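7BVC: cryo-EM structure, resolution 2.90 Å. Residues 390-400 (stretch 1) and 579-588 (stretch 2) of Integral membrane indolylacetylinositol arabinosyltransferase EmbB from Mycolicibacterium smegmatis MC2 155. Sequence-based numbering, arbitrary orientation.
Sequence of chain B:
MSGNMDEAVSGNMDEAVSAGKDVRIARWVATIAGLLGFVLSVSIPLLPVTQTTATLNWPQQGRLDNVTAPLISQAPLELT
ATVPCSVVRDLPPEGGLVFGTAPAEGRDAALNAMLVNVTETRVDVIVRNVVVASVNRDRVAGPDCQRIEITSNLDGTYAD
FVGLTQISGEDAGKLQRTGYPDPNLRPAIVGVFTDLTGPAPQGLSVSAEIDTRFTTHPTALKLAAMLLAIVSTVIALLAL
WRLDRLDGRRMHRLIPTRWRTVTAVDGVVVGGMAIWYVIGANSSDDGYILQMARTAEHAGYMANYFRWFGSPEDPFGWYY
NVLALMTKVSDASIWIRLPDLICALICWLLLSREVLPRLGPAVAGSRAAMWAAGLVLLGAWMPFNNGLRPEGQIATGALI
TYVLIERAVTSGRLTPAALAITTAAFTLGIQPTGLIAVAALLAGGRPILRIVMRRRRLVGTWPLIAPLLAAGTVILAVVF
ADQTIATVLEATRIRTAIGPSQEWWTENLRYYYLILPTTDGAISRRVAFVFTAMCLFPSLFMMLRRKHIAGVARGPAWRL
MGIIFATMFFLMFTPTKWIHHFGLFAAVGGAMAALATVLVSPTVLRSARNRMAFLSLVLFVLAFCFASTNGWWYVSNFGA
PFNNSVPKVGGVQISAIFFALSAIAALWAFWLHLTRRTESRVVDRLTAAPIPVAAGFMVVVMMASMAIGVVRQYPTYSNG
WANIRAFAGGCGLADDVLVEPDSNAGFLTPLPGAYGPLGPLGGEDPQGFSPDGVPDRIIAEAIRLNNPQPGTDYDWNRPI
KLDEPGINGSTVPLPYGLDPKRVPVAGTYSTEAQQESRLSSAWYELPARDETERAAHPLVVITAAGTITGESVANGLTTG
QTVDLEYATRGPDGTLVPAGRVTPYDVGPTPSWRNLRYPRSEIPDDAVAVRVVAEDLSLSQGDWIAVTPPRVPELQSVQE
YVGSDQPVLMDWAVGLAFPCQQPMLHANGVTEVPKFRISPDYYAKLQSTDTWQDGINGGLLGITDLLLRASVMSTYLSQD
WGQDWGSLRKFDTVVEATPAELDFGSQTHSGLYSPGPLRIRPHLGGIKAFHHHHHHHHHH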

ATOM      1  N   PRO B 390      -4.752 -13.993  20.723  1.00 56.16           N
ATOM      2  CA  PRO B 390      -6.019 -14.457  21.297  1.00 56.16           C
ATOM      3  C   PRO B 390      -7.190 -14.401  20.318  1.00 56.16           C
ATOM      4  O   PRO B 390      -8.221 -13.779  20.587  1.00 56.16           O
ATOM      5  CB  PRO B 390      -6.223 -13.501  22.474  1.00 56.16           C
ATOM      6  CG  PRO B 390      -5.625 -12.223  21.991  1.00 56.16           C
ATOM      7  CD  PRO B 390      -4.484 -12.585  21.064  1.00 56.16           C
ATOM      8  N   GLU B 391      -7.040 -15.055  19.168  1.00 55.11           N
ATOM      9  CA  GLU B 391      -8.134 -15.150  18.211  1.00 55.11           C
ATOM     10  C   GLU B 391      -8.969 -16.406  18.405  1.00 55.11           C
ATOM     11  O   GLU B 391     -10.197 -16.358  18.256  1.00 55.11           O
ATOM     12  CB  GLU B 391      -7.592 -15.115  16.780  1.00 55.11           C
ATOM     13  CG  GLU B 391      -6.642 -13.964  16.502  1.00 55.11           C
ATOM     14  CD  GLU B 391      -7.328 -12.615  16.547  1.00 55.11           C
ATOM     15  OE1 GLU B 391      -8.547 -12.557  16.286  1.00 55.11           O
ATOM     16  OE2 GLU B 391      -6.649 -11.608  16.843  1.00 55.11           O
ATOM     17  N   GLY B 392      -8.332 -17.528  18.742  1.00 52.52           N
ATOM     18  CA  GLY B 392      -9.086 -18.739  19.013  1.00 52.52           C
ATOM     19  C   GLY B 392      -9.973 -18.603  20.234  1.00 52.52           C
ATOM     20  O   GLY B 392     -11.088 -19.126  20.264  1.00 52.52           O
ATOM     21  N   GLN B 393      -9.497 -17.884  21.253  1.00 52.11           N
ATOM     22  CA  GLN B 393     -10.311 -17.664  22.443  1.00 52.11           C
ATOM     23  C   GLN B 393     -11.544 -16.832  22.119  1.00 52.11           C
ATOM     24  O   GLN B 393     -12.644 -17.125  22.605  1.00 52.11           O
ATOM     25  CB  GLN B 393      -9.477 -16.987  23.529  1.00 52.11           C
ATOM     26  CG  GLN B 393      -8.530 -17.918  24.261  1.00 52.11           C
ATOM     27  CD  GLN B 393      -7.299 -18.258  23.445  1.00 52.11           C
ATOM     28  OE1 GLN B 393      -7.092 -19.407  23.062  1.00 52.11           O
ATOM     29  NE2 GLN B 393      -6.474 -17.255  23.176  1.00 52.11           N
ATOM     30  N   ILE B 394     -11.389 -15.799  21.291  1.00 50.70           N
ATOM     31  CA  ILE B 394     -12.532 -14.969  20.928  1.00 50.70           C
ATOM     32  C   ILE B 394     -13.504 -15.747  20.052  1.00 50.70           C
ATOM     33  O   ILE B 394     -14.728 -15.616  20.192  1.00 50.70           O
ATOM     34  CB  ILE B 394     -12.059 -13.673  20.246  1.00 50.70           C
ATOM     35  CG1 ILE B 394     -11.222 -12.842  21.217  1.00 50.70           C
ATOM     36  CG2 ILE B 394     -13.246 -12.861  19.766  1.00 50.70           C
ATOM     37  CD1 ILE B 394     -10.594 -11.626  20.591  1.00 50.70           C
ATOM     38  N   ALA B 395     -12.986 -16.576  19.143  1.00 48.81           N
ATOM     39  CA  ALA B 395     -13.864 -17.418  18.336  1.00 48.81           C
ATOM     40  C   ALA B 395     -14.649 -18.391  19.210  1.00 48.81           C
ATOM     41  O   ALA B 395     -15.855 -18.585  19.011  1.00 48.81           O
ATOM     42  CB  ALA B 395     -13.053 -18.171  17.284  1.00 48.81           C
ATOM     43  N   THR B 396     -13.987 -18.996  20.196  1.00 46.78           N
ATOM     44  CA  THR B 396     -14.680 -19.918  21.088  1.00 46.78           C
ATOM     45  C   THR B 396     -15.713 -19.199  21.944  1.00 46.78           C
ATOM     46  O   THR B 396     -16.796 -19.740  22.188  1.00 46.78           O
ATOM     47  CB  THR B 396     -13.669 -20.645  21.974  1.00 46.78           C
ATOM     48  OG1 THR B 396     -12.740 -21.357  21.151  1.00 46.78           O
ATOM     49  CG2 THR B 396     -14.372 -21.632  22.890  1.00 46.78           C
ATOM     50  N   GLY B 397     -15.415 -17.977  22.386  1.00 46.68           N
ATOM     51  CA  GLY B 397     -16.399 -17.221  23.146  1.00 46.68           C
ATOM     52  C   GLY B 397     -17.614 -16.859  22.313  1.00 46.68           C
ATOM     53  O   GLY B 397     -18.758 -16.982  22.768  1.00 46.68           O
ATOM     54  N   ALA B 398     -17.384 -16.411  21.077  1.00 45.42           N
ATOM     55  CA  ALA B 398     -18.488 -16.090  20.182  1.00 45.42           C
ATOM     56  C   ALA B 398     -19.291 -17.322  19.793  1.00 45.42           C
ATOM     57  O   ALA B 398     -20.472 -17.196  19.457  1.00 45.42           O
ATOM     58  CB  ALA B 398     -17.963 -15.394  18.928  1.00 45.42           C
ATOM     59  N   LEU B 399     -18.679 -18.507  19.823  1.00 44.06           N
ATOM     60  CA  LEU B 399     -19.438 -19.727  19.565  1.00 44.06           C
ATOM     61  C   LEU B 399     -20.251 -20.149  20.783  1.00 44.06           C
ATOM     62  O   LEU B 399     -21.398 -20.592  20.647  1.00 44.06           O
ATOM     63  CB  LEU B 399     -18.495 -20.850  19.135  1.00 44.06           C
ATOM     64  CG  LEU B 399     -19.140 -22.091  18.522  1.00 44.06           C
ATOM     65  CD1 LEU B 399     -19.733 -21.770  17.163  1.00 44.06           C
ATOM     66  CD2 LEU B 399     -18.124 -23.212  18.411  1.00 44.06           C
ATOM     67  N   ILE B 400     -19.673 -20.018  21.981  1.00 43.63           N
ATOM     68  CA  ILE B 400     -20.400 -20.355  23.202  1.00 43.63           C
ATOM     69  C   ILE B 400     -21.599 -19.437  23.381  1.00 43.63           C
ATOM     70  O   ILE B 400     -22.668 -19.868  23.831  1.00 43.63           O
ATOM     71  CB  ILE B 400     -19.459 -20.304  24.420  1.00 43.63           C
ATOM     72  CG1 ILE B 400     -18.389 -21.389  24.322  1.00 43.63           C
ATOM     73  CG2 ILE B 400     -20.238 -20.471  25.709  1.00 43.63           C
ATOM     74  CD1 ILE B 400     -17.361 -21.323  25.424  1.00 43.63           C
ATOM     75  N   ILE B 579      -4.265  -8.608   9.069  1.00 57.51           N
ATOM     76  CA  ILE B 579      -4.828  -9.831   8.510  1.00 57.51           C
ATOM     77  C   ILE B 579      -5.049 -10.893   9.585  1.00 57.51           C
ATOM     78  O   ILE B 579      -5.914 -11.763   9.415  1.00 57.51           O
ATOM     79  CB  ILE B 579      -3.929 -10.362   7.376  1.00 57.51           C
ATOM     80  CG1 ILE B 579      -3.866  -9.347   6.239  1.00 57.51           C
ATOM     81  CG2 ILE B 579      -4.440 -11.680   6.822  1.00 57.51           C
ATOM     82  CD1 ILE B 579      -2.858  -9.696   5.178  1.00 57.51           C
ATOM     83  N   HIS B 580      -4.323 -10.819  10.705  1.00 58.76           N
ATOM     84  CA  HIS B 580      -4.513 -11.773  11.791  1.00 58.76           C
ATOM     85  C   HIS B 580      -5.946 -11.799  12.303  1.00 58.76           C
ATOM     86  O   HIS B 580      -6.352 -12.781  12.931  1.00 58.76           O
ATOM     87  CB  HIS B 580      -3.570 -11.452  12.951  1.00 58.76           C
ATOM     88  CG  HIS B 580      -2.242 -10.909  12.524  1.00 58.76           C
ATOM     89  ND1 HIS B 580      -1.257 -11.699  11.972  1.00 58.76           N
ATOM     90  CD2 HIS B 580      -1.731  -9.657  12.582  1.00 58.76           C
ATOM     91  CE1 HIS B 580      -0.199 -10.955  11.699  1.00 58.76           C
ATOM     92  NE2 HIS B 580      -0.462  -9.712  12.059  1.00 58.76           N
ATOM     93  N   HIS B 581      -6.720 -10.747  12.049  1.00 57.89           N
ATOM     94  CA  HIS B 581      -8.103 -10.666  12.497  1.00 57.89           C
ATOM     95  C   HIS B 581      -9.049 -11.521  11.666  1.00 57.89           C
ATOM     96  O   HIS B 581     -10.265 -11.428  11.856  1.00 57.89           O
ATOM     97  CB  HIS B 581      -8.575  -9.212  12.482  1.00 57.89           C
ATOM     98  CG  HIS B 581      -7.805  -8.315  13.399  1.00 57.89           C
ATOM     99  ND1 HIS B 581      -7.982  -6.949  13.425  1.00 57.89           N
ATOM    100  CD2 HIS B 581      -6.856  -8.588  14.324  1.00 57.89           C
ATOM    101  CE1 HIS B 581      -7.174  -6.421  14.324  1.00 57.89           C
ATOM    102  NE2 HIS B 581      -6.480  -7.393  14.884  1.00 57.89           N
ATOM    103  N   PHE B 582      -8.531 -12.340  10.755  1.00 55.72           N
ATOM    104  CA  PHE B 582      -9.356 -13.259   9.984  1.00 55.72           C
ATOM    105  C   PHE B 582      -9.490 -14.624  10.645  1.00 55.72           C
ATOM    106  O   PHE B 582     -10.243 -15.464  10.147  1.00 55.72           O
ATOM    107  CB  PHE B 582      -8.789 -13.426   8.573  1.00 55.72           C
ATOM    108  CG  PHE B 582      -9.066 -12.263   7.669  1.00 55.72           C
ATOM    109  CD1 PHE B 582     -10.292 -11.621   7.702  1.00 55.72           C
ATOM    110  CD2 PHE B 582      -8.105 -11.812   6.783  1.00 55.72           C
ATOM    111  CE1 PHE B 582     -10.550 -10.552   6.872  1.00 55.72           C
ATOM    112  CE2 PHE B 582      -8.360 -10.743   5.950  1.00 55.72           C
ATOM    113  CZ  PHE B 582      -9.583 -10.113   5.995  1.00 55.72           C
ATOM    114  N   GLY B 583      -8.780 -14.862  11.745  1.00 52.13           N
ATOM    115  CA  GLY B 583      -8.965 -16.087  12.498  1.00 52.13           C
ATOM    116  C   GLY B 583     -10.241 -16.129  13.305  1.00 52.13           C
ATOM    117  O   GLY B 583     -10.554 -17.173  13.886  1.00 52.13           O
ATOM    118  N   LEU B 584     -10.982 -15.020  13.353  1.00 53.44           N
ATOM    119  CA  LEU B 584     -12.252 -14.984  14.063  1.00 53.44           C
ATOM    120  C   LEU B 584     -13.329 -15.791  13.356  1.00 53.44           C
ATOM    121  O   LEU B 584     -14.338 -16.136  13.978  1.00 53.44           O
ATOM    122  CB  LEU B 584     -12.719 -13.539  14.220  1.00 53.44           C
ATOM    123  CG  LEU B 584     -11.814 -12.638  15.055  1.00 53.44           C
ATOM    124  CD1 LEU B 584     -12.303 -11.207  15.006  1.00 53.44           C
ATOM    125  CD2 LEU B 584     -11.756 -13.136  16.482  1.00 53.44           C
ATOM    126  N   PHE B 585     -13.140 -16.097  12.076  1.00 55.96           N
ATOM    127  CA  PHE B 585     -14.125 -16.818  11.288  1.00 55.96           C
ATOM    128  C   PHE B 585     -13.956 -18.328  11.360  1.00 55.96           C
ATOM    129  O   PHE B 585     -14.674 -19.043  10.657  1.00 55.96           O
ATOM    130  CB  PHE B 585     -14.059 -16.371   9.825  1.00 55.96           C
ATOM    131  CG  PHE B 585     -14.459 -14.940   9.611  1.00 55.96           C
ATOM    132  CD1 PHE B 585     -15.756 -14.526   9.855  1.00 55.96           C
ATOM    133  CD2 PHE B 585     -13.537 -14.010   9.166  1.00 55.96           C
ATOM    134  CE1 PHE B 585     -16.125 -13.210   9.660  1.00 55.96           C
ATOM    135  CE2 PHE B 585     -13.901 -12.695   8.970  1.00 55.96           C
ATOM    136  CZ  PHE B 585     -15.195 -12.294   9.216  1.00 55.96           C
ATOM    137  N   ALA B 586     -13.048 -18.825  12.203  1.00 53.09           N
ATOM    138  CA  ALA B 586     -12.701 -20.244  12.195  1.00 53.09           C
ATOM    139  C   ALA B 586     -13.922 -21.138  12.373  1.00 53.09           C
ATOM    140  O   ALA B 586     -14.050 -22.167  11.699  1.00 53.09           O
ATOM    141  CB  ALA B 586     -11.669 -20.534  13.285  1.00 53.09           C
ATOM    142  N   ALA B 587     -14.832 -20.766  13.271  1.00 53.89           N
ATOM    143  CA  ALA B 587     -16.001 -21.593  13.539  1.00 53.89           C
ATOM    144  C   ALA B 587     -17.192 -21.229  12.661  1.00 53.89           C
ATOM    145  O   ALA B 587     -17.925 -22.120  12.209  1.00 53.89           O
ATOM    146  CB  ALA B 587     -16.391 -21.486  15.015  1.00 53.89           C
ATOM    147  N   VAL B 588     -17.405 -19.937  12.403  1.00 56.05           N
ATOM    148  CA  VAL B 588     -18.574 -19.538  11.629  1.00 56.05           C
ATOM    149  C   VAL B 588     -18.429 -19.950  10.168  1.00 56.05           C
ATOM    150  O   VAL B 588     -19.417 -20.321   9.526  1.00 56.05           O
ATOM    151  CB  VAL B 588     -18.838 -18.029  11.784  1.00 56.05           C
ATOM    152  CG1 VAL B 588     -18.992 -17.677  13.252  1.00 56.05           C
ATOM    153  CG2 VAL B 588     -17.726 -17.212  11.158  1.00 56.05           C
TER

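Residues 390-400 and 579-588 of EmbB, at least 188 positions apart in sequence wherever they touch, pack through a small contact that buries 386 Å² in total and contains no hydrogen bond from one stretch to the other. Stretch 1 is mostly helix, held by regular i to i+4 bonds such as Ala-395 N to Glu-391 O and Leu-399 N to Ala-395 O, both 2.9 Å. Stretch 2 runs through a 3-10 segment, 580-584, where Phe-582 N bonds to Ile-579 O at 3.0 Å and Gly-583 N makes a weak 3.4 Å bond to His-580 O. The CA atoms nearest each other across the stretches are those of Ala-395 and Leu-584, 5.2 Å apart; the small methyl of Ala-395 points toward stretch 2 and rests 4.1 Å from Leu-584 O (measured from CB).

Glu-391 loses the most surface. Its side chain, m at chi1 and chi2, reaches along stretch 2: CD lies 3.7 Å from His-580 O, OE2 lies 3.9 Å from His-581 CD2, and OE1 lies 3.3 Å from Leu-584 CD2. These are packing contacts; OE2 finds its hydrogen bond just outside the two stretches, and His-581 ND1 is satisfied elsewhere in the structure. Gly-583 leaves room here, since a CB built on it would sit 3.6 Å from Glu-391 CB.

Leu-584 is second in covered area. Its CA-to-CB bond points sideways, but the mt side chain brings its end nearer the helix, so that CD2 also meets Ile-394 CG2 at 3.6 Å, an apolar contact beside the carboxylate. One helical turn beyond Ala-395, Leu-399 extends the apolar packing: its CD1 lies 4.0 Å from Ala-587 CB. The contact thus passes from a buried carboxylate at Glu-391 to purely aliphatic packing at Leu-399.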